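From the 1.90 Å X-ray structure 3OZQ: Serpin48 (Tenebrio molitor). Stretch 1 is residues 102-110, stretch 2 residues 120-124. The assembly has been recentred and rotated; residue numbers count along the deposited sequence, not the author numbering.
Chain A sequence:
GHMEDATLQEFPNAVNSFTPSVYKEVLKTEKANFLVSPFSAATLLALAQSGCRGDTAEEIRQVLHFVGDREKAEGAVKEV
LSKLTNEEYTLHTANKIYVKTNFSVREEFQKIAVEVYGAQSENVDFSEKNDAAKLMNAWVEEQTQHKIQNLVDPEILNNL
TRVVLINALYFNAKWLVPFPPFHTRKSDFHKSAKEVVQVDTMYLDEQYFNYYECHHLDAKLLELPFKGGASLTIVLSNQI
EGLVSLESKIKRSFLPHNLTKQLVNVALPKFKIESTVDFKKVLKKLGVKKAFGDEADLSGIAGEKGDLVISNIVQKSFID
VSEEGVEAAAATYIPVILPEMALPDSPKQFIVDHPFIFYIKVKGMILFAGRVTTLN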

# COMPACT_ATOMS: atom_id res chain seq x y z
N ASN A 102 14.21 -26.86 -6.61
CA ASN A 102 14.30 -27.82 -7.70
C ASN A 102 14.43 -27.11 -9.03
O ASN A 102 15.02 -27.66 -9.96
CB ASN A 102 13.08 -28.74 -7.70
CG ASN A 102 12.82 -29.35 -6.34
OD1 ASN A 102 12.38 -28.65 -5.41
ND2 ASN A 102 13.09 -30.64 -6.21
N PHE A 103 13.88 -25.90 -9.12
CA PHE A 103 13.85 -25.21 -10.40
C PHE A 103 14.63 -23.91 -10.35
O PHE A 103 14.11 -22.86 -9.95
CB PHE A 103 12.40 -24.99 -10.87
CG PHE A 103 11.52 -26.21 -10.76
CD1 PHE A 103 10.65 -26.36 -9.70
CD2 PHE A 103 11.57 -27.21 -11.72
CE1 PHE A 103 9.83 -27.47 -9.59
CE2 PHE A 103 10.76 -28.34 -11.61
CZ PHE A 103 9.90 -28.47 -10.55
N SER A 104 15.90 -23.99 -10.74
CA SER A 104 16.81 -22.85 -10.77
C SER A 104 16.20 -21.64 -11.48
O SER A 104 15.74 -21.74 -12.62
CB SER A 104 18.12 -23.25 -11.46
OG SER A 104 18.83 -24.20 -10.70
N VAL A 105 16.21 -20.51 -10.80
CA VAL A 105 15.68 -19.29 -11.37
C VAL A 105 16.54 -18.85 -12.56
O VAL A 105 17.76 -18.76 -12.45
CB VAL A 105 15.64 -18.16 -10.33
CG1 VAL A 105 14.98 -16.90 -10.93
CG2 VAL A 105 14.90 -18.62 -9.10
N ARG A 106 15.88 -18.59 -13.69
CA ARG A 106 16.58 -18.08 -14.87
C ARG A 106 17.22 -16.73 -14.60
O ARG A 106 16.55 -15.77 -14.22
CB ARG A 106 15.61 -17.98 -16.05
CG ARG A 106 14.88 -19.27 -16.34
CD ARG A 106 13.93 -19.15 -17.52
NE ARG A 106 12.97 -20.24 -17.54
CZ ARG A 106 13.21 -21.45 -18.04
NH1 ARG A 106 14.41 -21.73 -18.56
NH2 ARG A 106 12.27 -22.39 -18.02
N GLU A 107 18.54 -16.67 -14.78
CA GLU A 107 19.30 -15.44 -14.53
C GLU A 107 18.65 -14.20 -15.14
O GLU A 107 18.75 -13.11 -14.58
CB GLU A 107 20.74 -15.59 -15.06
CG GLU A 107 21.63 -16.48 -14.22
CD GLU A 107 22.93 -15.80 -13.85
OE1 GLU A 107 23.58 -16.25 -12.87
OE2 GLU A 107 23.30 -14.82 -14.53
N GLU A 108 18.01 -14.38 -16.29
CA GLU A 108 17.32 -13.30 -16.99
C GLU A 108 16.17 -12.71 -16.17
O GLU A 108 15.83 -11.53 -16.32
CB GLU A 108 16.76 -13.82 -18.31
CG GLU A 108 16.04 -12.78 -19.15
CD GLU A 108 15.29 -13.38 -20.33
OE1 GLU A 108 15.37 -14.61 -20.55
OE2 GLU A 108 14.62 -12.60 -21.06
N PHE A 109 15.56 -13.53 -15.32
CA PHE A 109 14.44 -13.10 -14.50
C PHE A 109 14.96 -12.38 -13.28
O PHE A 109 14.39 -11.37 -12.85
CB PHE A 109 13.56 -14.29 -14.09
CG PHE A 109 12.25 -13.89 -13.44
CD1 PHE A 109 11.22 -13.34 -14.19
CD2 PHE A 109 12.04 -14.11 -12.09
CE1 PHE A 109 10.01 -12.98 -13.59
CE2 PHE A 109 10.83 -13.75 -11.49
CZ PHE A 109 9.82 -13.19 -12.25
N GLN A 110 16.05 -12.89 -12.71
CA GLN A 110 16.65 -12.25 -11.54
C GLN A 110 17.14 -10.86 -11.91
O GLN A 110 17.28 -9.99 -11.06
CB GLN A 110 17.83 -13.06 -11.02
CG GLN A 110 17.49 -14.46 -10.60
CD GLN A 110 18.70 -15.17 -10.04
OE1 GLN A 110 18.78 -15.44 -8.84
NE2 GLN A 110 19.67 -15.45 -10.90
N GLN A 120 13.74 -8.69 -6.19
CA GLN A 120 14.67 -9.72 -6.64
C GLN A 120 14.05 -11.11 -6.59
O GLN A 120 12.92 -11.27 -6.14
CB GLN A 120 15.98 -9.65 -5.87
CG GLN A 120 15.91 -10.04 -4.45
CD GLN A 120 17.16 -9.62 -3.71
OE1 GLN A 120 17.63 -10.32 -2.82
NE2 GLN A 120 17.70 -8.47 -4.09
N SER A 121 14.78 -12.10 -7.09
CA SER A 121 14.28 -13.47 -7.08
C SER A 121 15.40 -14.43 -6.72
O SER A 121 16.57 -14.19 -7.03
CB SER A 121 13.65 -13.82 -8.43
OG SER A 121 13.08 -15.11 -8.42
N GLU A 122 15.03 -15.51 -6.04
CA GLU A 122 16.01 -16.36 -5.38
C GLU A 122 15.40 -17.74 -5.14
O GLU A 122 14.20 -17.86 -4.89
CB GLU A 122 16.44 -15.70 -4.07
CG GLU A 122 17.33 -16.51 -3.16
CD GLU A 122 18.00 -15.65 -2.10
OE1 GLU A 122 18.12 -16.10 -0.93
OE2 GLU A 122 18.43 -14.52 -2.45
N ASN A 123 16.23 -18.79 -5.26
CA ASN A 123 15.81 -20.15 -4.94
C ASN A 123 15.90 -20.40 -3.46
O ASN A 123 16.81 -19.91 -2.80
CB ASN A 123 16.67 -21.20 -5.68
CG ASN A 123 16.19 -21.46 -7.09
OD1 ASN A 123 15.14 -22.06 -7.30
ND2 ASN A 123 16.97 -21.01 -8.07
N VAL A 124 14.96 -21.18 -2.94
CA VAL A 124 14.96 -21.50 -1.52
C VAL A 124 14.31 -22.86 -1.35
O VAL A 124 13.39 -23.21 -2.09
CB VAL A 124 14.19 -20.43 -0.67
CG1 VAL A 124 12.72 -20.39 -1.05
CG2 VAL A 124 14.34 -20.70 0.82

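The contact is small, 319 Å² summed over both sides, and its logic lies in alternation. Along strand 120-124, S121 and N123 send their CA-to-CB bonds toward the other stretch while E122 and V124 point theirs away, so two short polar side chains meet a turn that leads into a helix.

V105 is the apolar centre of that turn. Its CB points toward the strand, and with chi1 at -176° (t) both methyls lie near S121 OG, CG1 at 3.6 Å and CG2 at 4.0 Å; CG2 also lies 3.3 Å from N123 ND2 and 4.1 Å from E122 C. A branched side chain thus spans the strand from one inward residue to the next, packing on backbone between them.

N123, chi1 -84° (m), lays its amide along the backbone of the loop. As modelled, OD1 is 3.0 Å from F103 O and ND2 is 2.9 Å from V105 N. Oxygen facing carbonyl and nitrogen facing amide suggest that the group is probably turned over; reversed, both approaches could become hydrogen bonds. The polar atoms it approaches here are main-chain atoms, in residues two apart.

S121 is buried, with chi1 t, and the CA atoms of Q110 and S121 are 5.2 Å apart. S121 OG, hydrogen-bonded elsewhere in the structure, also sits 3.9 Å from F109 CD2, at the ring edge and near the ring plane. F109 starts sideways, but chi1 at -170° brings its ring nearer the strand.

Q110 also starts sideways; chi1 m and chi2 t extend it so that OE1 ends 3.1 Å from S121 O, another amide probably turned over. Within stretch 1, F109 N donates to R106 O at 2.7 Å, fastening the first turn after the N-cap residue R106.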